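Local coordinates for uncharacterized protein MJ0690 (Methanocaldococcus jannaschii, PDB 3K32), which is of unknown function but probably serves as a subunit of a tRNA methyltransferase, with an alpha/beta fold of the HUP clan, at residues I38-I43 against R67-K72; A73-I78 against K178-S183; A86-H91 against D113-L118. All blocks are in the same frame, centred on the assembly; numbering follows the deposited sequence.

Contact 1: residues I38-I43 against R67-K72; sequences INFGVI and RKIVEK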
loop_
_atom_site.group_PDB
_atom_site.type_symbol
_atom_site.label_atom_id
_atom_site.label_comp_id
_atom_site.label_asym_id
_atom_site.label_seq_id
_atom_site.Cartn_x
_atom_site.Cartn_y
_atom_site.Cartn_z
ATOM N N ILE B 38 18.390 11.635 0.118
ATOM C CA ILE B 38 19.687 11.414 -0.484
ATOM C C ILE B 38 20.232 12.691 -1.099
ATOM O O ILE B 38 19.485 13.464 -1.704
ATOM C CB ILE B 38 19.616 10.356 -1.598
ATOM C CG1 ILE B 38 19.195 8.999 -1.029
ATOM C CG2 ILE B 38 20.942 10.269 -2.360
ATOM C CD1 ILE B 38 19.800 8.687 0.318
ATOM N N ASN B 39 21.536 12.901 -0.927
ATOM C CA ASN B 39 22.295 13.894 -1.694
ATOM C C ASN B 39 23.557 13.287 -2.314
ATOM O O ASN B 39 24.213 12.430 -1.717
ATOM C CB ASN B 39 22.675 15.102 -0.832
ATOM C CG ASN B 39 23.217 16.234 -1.661
ATOM O OD1 ASN B 39 24.392 16.591 -1.564
ATOM N ND2 ASN B 39 22.372 16.773 -2.537
ATOM N N PHE B 40 23.914 13.728 -3.513
ATOM C CA PHE B 40 25.058 13.125 -4.196
ATOM C C PHE B 40 26.214 14.102 -4.347
ATOM O O PHE B 40 27.144 13.840 -5.108
ATOM C CB PHE B 40 24.667 12.608 -5.582
ATOM C CG PHE B 40 23.654 11.501 -5.572
ATOM C CD1 PHE B 40 22.304 11.778 -5.759
ATOM C CD2 PHE B 40 24.050 10.177 -5.414
ATOM C CE1 PHE B 40 21.352 10.755 -5.774
ATOM C CE2 PHE B 40 23.104 9.133 -5.437
ATOM C CZ PHE B 40 21.752 9.427 -5.615
ATOM N N GLY B 41 26.137 15.232 -3.642
ATOM C CA GLY B 41 27.186 16.238 -3.664
ATOM C C GLY B 41 27.232 17.134 -4.896
ATOM O O GLY B 41 28.130 17.962 -5.026
ATOM N N VAL B 42 26.273 16.965 -5.802
ATOM C CA VAL B 42 26.163 17.798 -6.991
ATOM C C VAL B 42 25.620 19.179 -6.621
ATOM O O VAL B 42 26.343 20.176 -6.698
ATOM C CB VAL B 42 25.253 17.146 -8.067
ATOM C CG1 VAL B 42 25.020 18.098 -9.216
ATOM C CG2 VAL B 42 25.872 15.855 -8.583
ATOM N N ILE B 43 24.346 19.229 -6.225
ATOM C CA ILE B 43 23.721 20.465 -5.734
ATOM C C ILE B 43 22.817 20.223 -4.509
ATOM O O ILE B 43 22.355 19.104 -4.267
ATOM C CB ILE B 43 22.933 21.221 -6.849
ATOM C CG1 ILE B 43 21.803 20.356 -7.428
ATOM C CG2 ILE B 43 23.863 21.679 -7.963
ATOM C CD1 ILE B 43 20.963 21.073 -8.524
ATOM N N ARG B 67 28.759 10.378 -5.927
ATOM C CA ARG B 67 28.254 11.075 -7.107
ATOM C C ARG B 67 28.222 10.201 -8.370
ATOM O O ARG B 67 27.579 10.542 -9.356
ATOM C CB ARG B 67 29.100 12.318 -7.359
ATOM C CG ARG B 67 28.825 13.007 -8.681
ATOM C CD ARG B 67 29.899 14.020 -9.045
ATOM N NE ARG B 67 29.548 14.681 -10.296
ATOM C CZ ARG B 67 29.292 15.979 -10.428
ATOM N NH1 ARG B 67 29.373 16.792 -9.384
ATOM N NH2 ARG B 67 28.961 16.464 -11.620
ATOM N N LYS B 68 28.911 9.070 -8.331
ATOM C CA LYS B 68 28.986 8.183 -9.484
ATOM C C LYS B 68 27.639 7.521 -9.750
ATOM O O LYS B 68 27.356 7.089 -10.879
ATOM C CB LYS B 68 30.047 7.108 -9.248
ATOM C CG LYS B 68 29.734 6.203 -8.059
ATOM C CD LYS B 68 29.792 4.728 -8.431
ATOM C CE LYS B 68 30.681 3.946 -7.472
ATOM N NZ LYS B 68 32.093 4.441 -7.482
ATOM N N ILE B 69 26.817 7.424 -8.706
ATOM C CA ILE B 69 25.499 6.837 -8.857
ATOM C C ILE B 69 24.690 7.670 -9.834
ATOM O O ILE B 69 24.058 7.123 -10.740
ATOM C CB ILE B 69 24.755 6.724 -7.513
ATOM C CG1 ILE B 69 25.476 5.743 -6.588
ATOM C CG2 ILE B 69 23.333 6.248 -7.747
ATOM C CD1 ILE B 69 25.193 5.973 -5.162
ATOM N N VAL B 70 24.730 8.994 -9.672
ATOM C CA VAL B 70 24.005 9.880 -10.587
ATOM C C VAL B 70 24.722 10.067 -11.916
ATOM O O VAL B 70 24.076 10.245 -12.950
ATOM C CB VAL B 70 23.663 11.261 -9.961
ATOM C CG1 VAL B 70 22.440 11.134 -9.067
ATOM C CG2 VAL B 70 24.875 11.866 -9.200
ATOM N N GLU B 71 26.049 10.003 -11.898
ATOM C CA GLU B 71 26.812 10.070 -13.143
ATOM C C GLU B 71 26.305 8.992 -14.093
ATOM O O GLU B 71 26.105 9.233 -15.289
ATOM C CB GLU B 71 28.313 9.921 -12.883
ATOM C CG GLU B 71 28.943 11.134 -12.210
ATOM C CD GLU B 71 28.925 12.382 -13.093
ATOM O OE1 GLU B 71 28.682 12.250 -14.315
ATOM O OE2 GLU B 71 29.167 13.495 -12.569
ATOM N N LYS B 72 26.061 7.810 -13.545
ATOM C CA LYS B 72 25.577 6.690 -14.339
ATOM C C LYS B 72 24.101 6.874 -14.740
ATOM O O LYS B 72 23.696 6.508 -15.854
ATOM C CB LYS B 72 25.795 5.371 -13.597
ATOM C CG LYS B 72 25.190 4.200 -14.303
ATOM C CD LYS B 72 25.707 2.893 -13.761
ATOM C CE LYS B 72 25.331 1.749 -14.697
ATOM N NZ LYS B 72 25.768 1.998 -16.107
#
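The loop leaving the C-terminal end of strand 32-39, in the parallel sheet of this HUP-clan domain, packs here against the N-terminal part of helix 68-80 and the residue leading into it. F40 carries the contact. Its ring stands between two aliphatic groups, I38 CG2 over one face and V70 CG1 over the other. V70 CG1 lies 3.5 Å from the F40 ring centroid and 19° off its normal, a CH-pi contact. The I69 side chain crosses that of F40 at about a right angle, with I69 CB 3.6 Å from F40 CE2 and CD1 in plane at the ring edge. Replacing F40 by an alanine takes the ring from between I38 and V70 and would probably loosen the seating of the helix on the strand end. The strand is the first of a beta-alpha-beta unit (32-39, 47-56, 59-64), and its exit is shaped by an Asx turn: N39 OD1 accepts from G41 N at 3.0 Å, while N39 ND2 donates to I43 O at 2.9 Å. Glycine suits position 41, where phi is 77°. Beyond it, V42 lays CG2 over one face of the R67 guanidinium, 3.7 Å from R67 NH1. That group is held by a salt bridge from R67 NE to the anti lone pair of E71 OE2, 2.6 Å long and nearly straight at 166°. The carboxylate of E172 on helix 169-180 accepts hydrogen bonds from F40 N and I43 N.

Contact 2: residues A73-I78 against K178-S183; sequences AADMII and KERGES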
loop_
_atom_site.group_PDB
_atom_site.type_symbol
_atom_site.label_atom_id
_atom_site.label_comp_id
_atom_site.label_asym_id
_atom_site.label_seq_id
_atom_site.Cartn_x
_atom_site.Cartn_y
_atom_site.Cartn_z
ATOM N N ALA B 73 23.302 7.452 -13.842
ATOM C CA ALA B 73 21.914 7.753 -14.177
ATOM C C ALA B 73 21.899 8.704 -15.349
ATOM O O ALA B 73 21.039 8.612 -16.224
ATOM C CB ALA B 73 21.181 8.360 -13.000
ATOM N N ALA B 74 22.852 9.634 -15.351
ATOM C CA ALA B 74 23.001 10.566 -16.461
ATOM C C ALA B 74 23.312 9.792 -17.754
ATOM O O ALA B 74 22.656 9.991 -18.777
ATOM C CB ALA B 74 24.079 11.588 -16.162
ATOM N N ASP B 75 24.275 8.877 -17.692
ATOM C CA ASP B 75 24.619 8.089 -18.872
ATOM C C ASP B 75 23.372 7.386 -19.371
ATOM O O ASP B 75 23.062 7.433 -20.553
ATOM C CB ASP B 75 25.734 7.075 -18.584
ATOM C CG ASP B 75 27.008 7.726 -18.054
ATOM O OD1 ASP B 75 27.246 8.919 -18.339
ATOM O OD2 ASP B 75 27.792 7.039 -17.363
HETATM N N MSE B 76 22.641 6.759 -18.456
HETATM C CA MSE B 76 21.438 6.012 -18.819
HETATM C C MSE B 76 20.320 6.870 -19.421
HETATM O O MSE B 76 19.647 6.457 -20.370
HETATM C CB MSE B 76 20.929 5.253 -17.609
HETATM C CG MSE B 76 21.941 4.283 -17.059
HETATM SE SE MSE B 76 21.294 3.419 -15.426
HETATM C CE MSE B 76 19.737 2.590 -16.203
ATOM N N ILE B 77 20.109 8.056 -18.861
ATOM C CA ILE B 77 19.180 9.009 -19.451
ATOM C C ILE B 77 19.601 9.312 -20.887
ATOM O O ILE B 77 18.792 9.253 -21.800
ATOM C CB ILE B 77 19.146 10.326 -18.662
ATOM C CG1 ILE B 77 18.516 10.107 -17.292
ATOM C CG2 ILE B 77 18.342 11.359 -19.399
ATOM C CD1 ILE B 77 17.098 9.649 -17.368
ATOM N N ILE B 78 20.878 9.619 -21.085
ATOM C CA ILE B 78 21.359 9.974 -22.417
ATOM C C ILE B 78 21.007 8.941 -23.489
ATOM O O ILE B 78 20.976 9.266 -24.671
ATOM C CB ILE B 78 22.890 10.187 -22.471
ATOM C CG1 ILE B 78 23.363 11.186 -21.414
ATOM C CG2 ILE B 78 23.289 10.674 -23.857
ATOM C CD1 ILE B 78 22.815 12.573 -21.605
ATOM N N LYS B 178 23.002 19.111 -17.652
ATOM C CA LYS B 178 23.370 20.453 -18.058
ATOM C C LYS B 178 24.887 20.567 -18.218
ATOM O O LYS B 178 25.372 20.807 -19.322
ATOM C CB LYS B 178 22.834 21.494 -17.073
ATOM C CG LYS B 178 21.361 21.822 -17.287
ATOM C CD LYS B 178 20.931 23.070 -16.516
ATOM C CE LYS B 178 20.186 22.721 -15.230
ATOM N NZ LYS B 178 18.772 22.319 -15.485
ATOM N N GLU B 179 25.630 20.372 -17.130
ATOM C CA GLU B 179 27.082 20.455 -17.186
ATOM C C GLU B 179 27.583 19.768 -18.436
ATOM O O GLU B 179 28.557 20.202 -19.055
ATOM C CB GLU B 179 27.723 19.766 -15.982
ATOM C CG GLU B 179 27.661 20.534 -14.688
ATOM C CD GLU B 179 28.193 19.724 -13.519
ATOM O OE1 GLU B 179 28.750 18.631 -13.758
ATOM O OE2 GLU B 179 28.059 20.179 -12.364
ATOM N N ARG B 180 26.905 18.685 -18.797
ATOM C CA ARG B 180 27.414 17.784 -19.814
ATOM C C ARG B 180 27.266 18.349 -21.211
ATOM O O ARG B 180 27.895 17.869 -22.156
ATOM C CB ARG B 180 26.743 16.415 -19.701
ATOM C CG ARG B 180 27.436 15.487 -18.706
ATOM C CD ARG B 180 26.728 14.158 -18.627
ATOM N NE ARG B 180 27.414 13.208 -17.762
ATOM C CZ ARG B 180 27.211 11.897 -17.805
ATOM N NH1 ARG B 180 26.347 11.401 -18.684
ATOM N NH2 ARG B 180 27.867 11.080 -16.984
ATOM N N GLY B 181 26.451 19.387 -21.330
ATOM C CA GLY B 181 26.179 19.970 -22.623
ATOM C C GLY B 181 24.971 19.311 -23.246
ATOM O O GLY B 181 24.799 19.312 -24.465
ATOM N N GLU B 182 24.134 18.729 -22.400
ATOM C CA GLU B 182 22.868 18.175 -22.850
ATOM C C GLU B 182 21.774 19.210 -22.712
ATOM O O GLU B 182 22.017 20.318 -22.245
ATOM C CB GLU B 182 22.508 16.954 -22.020
ATOM C CG GLU B 182 23.315 15.747 -22.383
ATOM C CD GLU B 182 23.020 15.291 -23.787
ATOM O OE1 GLU B 182 21.972 15.718 -24.324
ATOM O OE2 GLU B 182 23.832 14.517 -24.345
ATOM N N SER B 183 20.566 18.850 -23.117
ATOM C CA SER B 183 19.424 19.722 -22.889
ATOM C C SER B 183 18.394 18.998 -22.041
ATOM O O SER B 183 17.797 18.015 -22.472
ATOM C CB SER B 183 18.839 20.201 -24.211
ATOM O OG SER B 183 19.824 20.932 -24.924
#
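Helix 68-80 and the C-terminal end of helix 169-180 are joined here by side chains that span the 9.1 Å between the CA atoms of A74 and R180. The packed part lies on A74 and I78. The A74 methyl sits over one face of the R180 guanidinium, with A74 CB 3.4 Å from R180 NH1, and a small residue allows the arginine this close to the helix. A74 also touches I176, and I78 touches L177, on the preceding turn of helix 169-180. That helix ends in a Schellman motif: the N-H of G181 donates to K178 O (2.7 Å from N to O), and glycine readily adopts the positive phi of 91°. The reversal brings E182 round to I78, where the bent glutamate chain sets E182 CG 3.3 Å from I78 CD1. Toward solvent the contact is polar, with D75, R180 and E182 partly exposed and G181 exposed beyond the helix end. There the extended arginine delivers its guanidinium end-on, so that R180 NH1 (2.7 Å) and NH2 (2.6 Å) both donate to D75 OD1. Sharing one acceptor bends both bonds to about 135°, and the arginine probably helps keep D75 ionised. CB of D75 points away from R180, yet the carboxylate swings back to meet it. R180 NH2 has a second carboxylate partner in E71.

Contact 3: residues A86-H91 against D113-L118; sequences AIQYVH and DRVPKL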
loop_
_atom_site.group_PDB
_atom_site.type_symbol
_atom_site.label_atom_id
_atom_site.label_comp_id
_atom_site.label_asym_id
_atom_site.label_seq_id
_atom_site.Cartn_x
_atom_site.Cartn_y
_atom_site.Cartn_z
ATOM N N ALA B 86 16.749 4.906 -15.528
ATOM C CA ALA B 86 17.687 5.644 -14.690
ATOM C C ALA B 86 17.180 5.793 -13.268
ATOM O O ALA B 86 17.933 5.621 -12.316
ATOM C CB ALA B 86 17.993 7.022 -15.294
ATOM N N ILE B 87 15.906 6.120 -13.121
ATOM C CA ILE B 87 15.341 6.273 -11.800
ATOM C C ILE B 87 15.349 4.941 -11.069
ATOM O O ILE B 87 15.741 4.877 -9.904
ATOM C CB ILE B 87 13.918 6.848 -11.845
ATOM C CG1 ILE B 87 13.930 8.223 -12.515
ATOM C CG2 ILE B 87 13.343 6.966 -10.436
ATOM C CD1 ILE B 87 14.765 9.250 -11.779
ATOM N N GLN B 88 14.921 3.878 -11.751
ATOM C CA GLN B 88 14.977 2.542 -11.158
ATOM C C GLN B 88 16.376 2.292 -10.596
ATOM O O GLN B 88 16.533 1.987 -9.401
ATOM C CB GLN B 88 14.640 1.448 -12.183
ATOM C CG GLN B 88 13.200 0.997 -12.179
ATOM C CD GLN B 88 12.725 0.539 -10.803
ATOM O OE1 GLN B 88 12.100 1.302 -10.075
ATOM N NE2 GLN B 88 13.027 -0.708 -10.443
ATOM N N TYR B 89 17.383 2.429 -11.464
ATOM C CA TYR B 89 18.744 2.096 -11.085
ATOM C C TYR B 89 19.199 2.850 -9.833
ATOM O O TYR B 89 19.801 2.256 -8.944
ATOM C CB TYR B 89 19.751 2.309 -12.238
ATOM C CG TYR B 89 21.154 2.444 -11.709
ATOM C CD1 TYR B 89 21.884 1.323 -11.314
ATOM C CD2 TYR B 89 21.735 3.696 -11.536
ATOM C CE1 TYR B 89 23.165 1.446 -10.772
ATOM C CE2 TYR B 89 23.012 3.831 -10.999
ATOM C CZ TYR B 89 23.719 2.712 -10.621
ATOM O OH TYR B 89 24.983 2.866 -10.095
ATOM N N VAL B 90 18.925 4.153 -9.772
ATOM C CA VAL B 90 19.349 4.966 -8.633
ATOM C C VAL B 90 18.640 4.505 -7.356
ATOM O O VAL B 90 19.285 4.190 -6.356
ATOM C CB VAL B 90 19.057 6.470 -8.844
ATOM C CG1 VAL B 90 19.443 7.275 -7.603
ATOM C CG2 VAL B 90 19.765 6.996 -10.081
ATOM N N HIS B 91 17.312 4.451 -7.401
ATOM C CA HIS B 91 16.519 4.106 -6.215
ATOM C C HIS B 91 16.878 2.720 -5.646
ATOM O O HIS B 91 17.031 2.551 -4.431
ATOM C CB HIS B 91 15.019 4.210 -6.524
ATOM C CG HIS B 91 14.148 4.073 -5.317
ATOM N ND1 HIS B 91 13.942 5.107 -4.427
ATOM C CD2 HIS B 91 13.440 3.026 -4.842
ATOM C CE1 HIS B 91 13.135 4.704 -3.465
ATOM N NE2 HIS B 91 12.817 3.441 -3.688
ATOM N N ASP B 113 2.442 4.718 -10.034
ATOM C CA ASP B 113 3.728 5.124 -10.586
ATOM C C ASP B 113 4.533 3.881 -10.933
ATOM O O ASP B 113 4.896 3.128 -10.049
ATOM C CB ASP B 113 4.516 5.937 -9.561
ATOM C CG ASP B 113 4.072 7.394 -9.481
ATOM O OD1 ASP B 113 3.041 7.760 -10.074
ATOM O OD2 ASP B 113 4.767 8.182 -8.808
ATOM N N ARG B 114 4.812 3.658 -12.212
ATOM C CA ARG B 114 5.583 2.481 -12.623
ATOM C C ARG B 114 6.998 2.551 -12.046
ATOM O O ARG B 114 7.630 1.532 -11.786
ATOM C CB ARG B 114 5.677 2.382 -14.158
ATOM C CG ARG B 114 4.400 2.731 -14.933
ATOM C CD ARG B 114 3.411 1.579 -14.995
ATOM N NE ARG B 114 3.718 0.640 -16.067
ATOM C CZ ARG B 114 3.108 -0.530 -16.228
ATOM N NH1 ARG B 114 2.152 -0.904 -15.384
ATOM N NH2 ARG B 114 3.453 -1.325 -17.233
ATOM N N VAL B 115 7.477 3.772 -11.836
ATOM C CA VAL B 115 8.880 4.021 -11.548
ATOM C C VAL B 115 9.031 5.196 -10.589
ATOM O O VAL B 115 8.433 6.247 -10.796
ATOM C CB VAL B 115 9.650 4.302 -12.868
ATOM C CG1 VAL B 115 10.660 5.435 -12.690
ATOM C CG2 VAL B 115 10.302 3.012 -13.395
ATOM N N PRO B 116 9.802 5.009 -9.512
ATOM C CA PRO B 116 10.497 3.753 -9.225
ATOM C C PRO B 116 9.605 2.792 -8.438
ATOM O O PRO B 116 8.678 3.213 -7.735
ATOM C CB PRO B 116 11.671 4.203 -8.350
ATOM C CG PRO B 116 11.199 5.503 -7.696
ATOM C CD PRO B 116 9.910 5.946 -8.383
ATOM N N LYS B 117 9.896 1.504 -8.565
ATOM C CA LYS B 117 9.131 0.476 -7.895
ATOM C C LYS B 117 9.912 -0.827 -7.922
ATOM O O LYS B 117 10.397 -1.245 -8.974
ATOM C CB LYS B 117 7.786 0.297 -8.590
ATOM C CG LYS B 117 6.941 -0.878 -8.111
ATOM C CD LYS B 117 5.545 -0.784 -8.757
ATOM C CE LYS B 117 4.911 0.579 -8.481
ATOM N NZ LYS B 117 3.623 0.809 -9.183
ATOM N N LEU B 118 10.047 -1.443 -6.753
ATOM C CA LEU B 118 10.608 -2.773 -6.643
ATOM C C LEU B 118 9.542 -3.829 -6.939
ATOM O O LEU B 118 8.397 -3.735 -6.481
ATOM C CB LEU B 118 11.198 -2.992 -5.243
ATOM C CG LEU B 118 12.431 -2.175 -4.823
ATOM C CD1 LEU B 118 12.995 -2.765 -3.539
ATOM C CD2 LEU B 118 13.513 -2.156 -5.898
#
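A turn of helix 84-98 meets the irregular chain 113-118 most closely at Q88 and P116, whose CA atoms lie 5.0 Å apart, just past the cis peptide bond joining V115 to P116. Q88 binds the backbone of K117 with both ends of its amide. OE1 accepts from K117 N at 2.7 Å and 162°, the donor standing 27° above the carbonyl plane, while NE2 makes a weak bond back to K117 O. A bend at chi2 (-55°) helps bring the amide to the backbone of K117, and a group able both to give and to accept suits the task. Around it the packing is apolar: I87 CB meets V115 CG1 at 3.7 Å, I87 CG2 meets P116 CG at 3.8 Å, and the methylene CG of Q88 lies 3.7 Å from V115 CG2. P116 CG also lies over one face of the H91 ring, toward its rim, 4.0 Å from H91 CG. That imidazole is fixed in rotation at both nitrogens, ND1 by Y169 OH and NE2 by D107 OD2. CB of K117 points away from the helix, and K117 NZ donates to D113 O at 2.8 Å. The helix thus has this loop on one side and helix 68-80 on another, with Y134 of strand 133-135 beside H91 and L118.

How the contacts relate
From the N terminus, contact 1 comes first: R67-K72 returns to I38-I43 after helix 47-56 and strand 59-64, closing a loop of 23 residues. The next residue, A73, opens contact 2, which is not closed until K178-S183, with 99 residues between its two segments. Contact 3 lies nested within that long loop, its own 21-residue loop running from helix 84-98 through strand 104-106 to D113-L118. Contacts 1 and 2 share helix 68-80 and are bridged by the R67 to E179 salt bridge. Helices 68-80 and 84-98 pack together through A73 and V90, selenomethionine M76 and Y89, and F40 also touches V90. Together they tie the sheet's end to helix 169-180 and to the 113-118 loop.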